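Local atomic coordinates of flagellar brake protein YcgR (Escherichia coli, PDB entry 5Y6F), a protein that acts as a flagellar brake, binding cyclic di-GMP and then engaging components of the flagellar motor so that swimming and swarming slow down. Residues Ala186-Ile191 / Leu209-Leu214. Sequence-based numbering, arbitrary orientation.
With C2E (9,9'-[(2R,3R,3aS,5S,7aR,9R,10R,10aS,12S,14aR)-3,5,10,12-tetrahydroxy-5,12-dioxidooctahydro-2H,7H-difuro[3,2-d:3',2'-j][1,3,7,9,2,8]tetraoxadiphosphacyclododecine-2,9-diyl]bis(2-amino-1,9-dihydro-6H-purin-6-one)), chain C.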
# COMPACT_ATOMS: atom_id res chain seq x y z
N ALA A 186 -19.18 9.00 -4.10
CA ALA A 186 -18.02 8.42 -3.43
C ALA A 186 -17.82 9.03 -2.05
O ALA A 186 -18.19 10.19 -1.80
CB ALA A 186 -16.77 8.61 -4.29
N GLN A 187 -17.22 8.26 -1.13
CA GLN A 187 -16.88 8.74 0.21
C GLN A 187 -15.37 8.75 0.42
O GLN A 187 -14.69 7.74 0.21
CB GLN A 187 -17.54 7.90 1.30
CG GLN A 187 -17.30 8.46 2.71
CD GLN A 187 -17.91 7.62 3.81
OE1 GLN A 187 -18.32 6.48 3.59
NE2 GLN A 187 -17.97 8.18 5.02
N LEU A 188 -14.84 9.90 0.84
CA LEU A 188 -13.41 10.04 1.12
C LEU A 188 -13.10 9.19 2.33
O LEU A 188 -13.46 9.53 3.46
CB LEU A 188 -13.07 11.51 1.36
CG LEU A 188 -11.65 11.71 1.90
CD1 LEU A 188 -10.66 11.09 0.91
CD2 LEU A 188 -11.31 13.19 2.17
N ILE A 189 -12.48 8.03 2.13
CA ILE A 189 -12.30 7.12 3.25
C ILE A 189 -10.90 7.18 3.83
O ILE A 189 -10.71 6.77 4.99
CB ILE A 189 -12.64 5.67 2.88
CG1 ILE A 189 -11.71 5.18 1.78
CG2 ILE A 189 -14.11 5.55 2.49
CD1 ILE A 189 -12.08 3.84 1.24
N SER A 190 -9.91 7.67 3.09
CA SER A 190 -8.57 7.72 3.65
C SER A 190 -7.80 8.84 2.99
O SER A 190 -7.90 9.04 1.77
CB SER A 190 -7.82 6.39 3.49
OG SER A 190 -6.67 6.42 4.32
N ILE A 191 -7.08 9.60 3.81
CA ILE A 191 -6.14 10.59 3.32
C ILE A 191 -4.76 10.17 3.80
O ILE A 191 -4.54 10.00 5.01
CB ILE A 191 -6.48 12.00 3.81
CG1 ILE A 191 -7.81 12.46 3.22
CG2 ILE A 191 -5.34 12.94 3.46
CD1 ILE A 191 -8.44 13.64 3.98
N LEU A 209 -5.65 10.29 -1.96
CA LEU A 209 -7.01 10.07 -1.50
C LEU A 209 -7.49 8.67 -1.88
O LEU A 209 -7.11 8.12 -2.93
CB LEU A 209 -7.99 11.08 -2.10
CG LEU A 209 -7.83 12.57 -1.75
CD1 LEU A 209 -6.45 13.02 -2.14
CD2 LEU A 209 -8.88 13.42 -2.46
N SER A 210 -8.36 8.12 -1.05
CA SER A 210 -8.95 6.81 -1.28
C SER A 210 -10.47 6.98 -1.20
O SER A 210 -10.98 7.52 -0.20
CB SER A 210 -8.46 5.81 -0.25
OG SER A 210 -7.20 5.21 -0.56
N PHE A 211 -11.18 6.59 -2.26
CA PHE A 211 -12.62 6.74 -2.35
C PHE A 211 -13.25 5.38 -2.49
O PHE A 211 -12.80 4.57 -3.30
CB PHE A 211 -13.03 7.60 -3.56
CG PHE A 211 -12.80 9.06 -3.37
CD1 PHE A 211 -13.73 9.84 -2.70
CD2 PHE A 211 -11.63 9.66 -3.84
CE1 PHE A 211 -13.52 11.19 -2.51
CE2 PHE A 211 -11.41 11.04 -3.66
CZ PHE A 211 -12.36 11.79 -3.00
N ARG A 212 -14.29 5.13 -1.70
CA ARG A 212 -15.18 4.02 -1.97
C ARG A 212 -16.43 4.59 -2.62
O ARG A 212 -16.96 5.60 -2.16
CB ARG A 212 -15.54 3.27 -0.69
CG ARG A 212 -16.38 4.04 0.34
CD ARG A 212 -16.81 3.05 1.44
NE ARG A 212 -17.39 3.70 2.59
CZ ARG A 212 -17.01 3.49 3.85
NH1 ARG A 212 -16.03 2.62 4.13
NH2 ARG A 212 -17.61 4.16 4.84
N PHE A 213 -16.90 3.94 -3.70
CA PHE A 213 -18.12 4.40 -4.38
C PHE A 213 -19.37 4.06 -3.59
O PHE A 213 -19.49 2.96 -3.04
CB PHE A 213 -18.28 3.78 -5.77
CG PHE A 213 -17.18 4.09 -6.73
CD1 PHE A 213 -16.60 5.33 -6.77
CD2 PHE A 213 -16.74 3.12 -7.62
CE1 PHE A 213 -15.59 5.60 -7.69
CE2 PHE A 213 -15.74 3.39 -8.53
CZ PHE A 213 -15.16 4.62 -8.57
N LEU A 214 -20.30 4.99 -3.54
CA LEU A 214 -21.63 4.78 -2.99
C LEU A 214 -22.65 4.78 -4.12
O LEU A 214 -22.43 5.37 -5.18
CB LEU A 214 -21.97 5.86 -1.96
CG LEU A 214 -22.00 5.51 -0.46
CD1 LEU A 214 -22.69 4.15 -0.21
CD2 LEU A 214 -20.61 5.56 0.18
P1 C2E C . -11.83 -3.73 -1.13
O2P C2E C . -10.63 -3.50 -2.16
O1P C2E C . -12.46 -5.04 -1.36
O5' C2E C . -11.27 -3.54 0.34
C5' C2E C . -12.13 -4.03 1.36
C4' C2E C . -11.87 -3.39 2.72
O4' C2E C . -10.57 -3.73 3.18
C3' C2E C . -11.88 -1.85 2.64
O3' C2E C . -13.17 -1.32 2.90
C2' C2E C . -10.94 -1.45 3.78
O2' C2E C . -11.61 -1.64 5.00
C1' C2E C . -9.88 -2.58 3.71
N9 C2E C . -8.72 -2.26 2.90
C8 C2E C . -8.46 -2.73 1.64
N7 C2E C . -7.32 -2.25 1.23
C5 C2E C . -6.79 -1.43 2.20
C6 C2E C . -5.62 -0.65 2.34
O6 C2E C . -4.74 -0.56 1.50
N1 C2E C . -5.46 0.02 3.48
C2 C2E C . -6.39 -0.02 4.45
N2 C2E C . -6.14 0.72 5.55
N3 C2E C . -7.48 -0.72 4.35
C4 C2E C . -7.69 -1.44 3.26
P11 C2E C . -13.52 0.22 2.49
O21 C2E C . -12.32 1.10 3.04
O11 C2E C . -14.88 0.52 3.00
O5A C2E C . -13.45 0.34 0.88
C5A C2E C . -14.42 -0.36 0.11
C4A C2E C . -13.94 -0.40 -1.34
O4A C2E C . -13.50 0.89 -1.74
C3A C2E C . -12.66 -1.25 -1.49
O3A C2E C . -12.98 -2.62 -1.40
C2A C2E C . -12.20 -0.85 -2.89
O2A C2E C . -12.95 -1.58 -3.82
C1A C2E C . -12.65 0.65 -2.88
N91 C2E C . -11.51 1.48 -2.62
C81 C2E C . -11.24 2.11 -1.43
N71 C2E C . -10.11 2.77 -1.53
C51 C2E C . -9.65 2.60 -2.81
C61 C2E C . -8.53 3.03 -3.45
O61 C2E C . -7.71 3.74 -2.88
N11 C2E C . -8.36 2.61 -4.69
C21 C2E C . -9.26 1.82 -5.31
N21 C2E C . -9.02 1.46 -6.61
N31 C2E C . -10.32 1.40 -4.72
C41 C2E C . -10.51 1.76 -3.49
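Antiparallel strand pairing interrupted by a classic beta bulge joins residues 186-191 to 209-214 in the PilZ domain, where the two strands form part of the wall on which cyclic di-GMP lies. Before the bulge, Gln-187 and Arg-212 form a hydrogen-bonded pair, with Gln-187 N 2.9 Å from Arg-212 O. At the bulge, Ile-189 and Ser-190 both face Ser-210, whose carbonyl O takes a firm bond from Ile-189 N (2.8 Å) and a weak one from Ser-190 N.

The two faces of the sheet differ in chemistry. Ala-186, Leu-188, Leu-209 and Phe-211 make one face apolar: the small Ala-186 CB fits 3.6 Å from Phe-211 CD1, and Leu-188 CD1 meets Leu-209 CB. Met-151 of the neighbouring strand 150-154 also packs on Phe-211.

The other face serves the nucleotide. Extended from CG to NE, Arg-212 runs beside Gln-187, whose OE1 accepts a bond of 2.7 Å from Arg-212 NH2 and a weak one from NE. The NH2 donor stands above the amide carbonyl plane, and the amide and guanidinium planes are turned 71° apart. Gln-187 NE2 is held in turn by Gly-166 O, consistent with a second-shell role for the amide. Arg-212 NH1 lies 2.6 Å from phosphate oxygen O11 of C2E, and the grip of Gln-187 probably helps to hold it there, while Ile-189 CG2 sits over one guanidinium face. Ile-189 CD1 reaches base atom C81, and Ser-210 OG bonds guanine O61 at 2.8 Å. A leucine in place of Arg-212 has no charged donor for O11 and is likely to leave the phosphate less well held and the Gln-187 amide freer to turn.

Charge for the phosphate from Arg-212, a hydroxyl for the guanine from Ser-210 and aliphatic carbon against the base from the bulge residue Ile-189 are together consistent with recognition of several parts of the nucleotide.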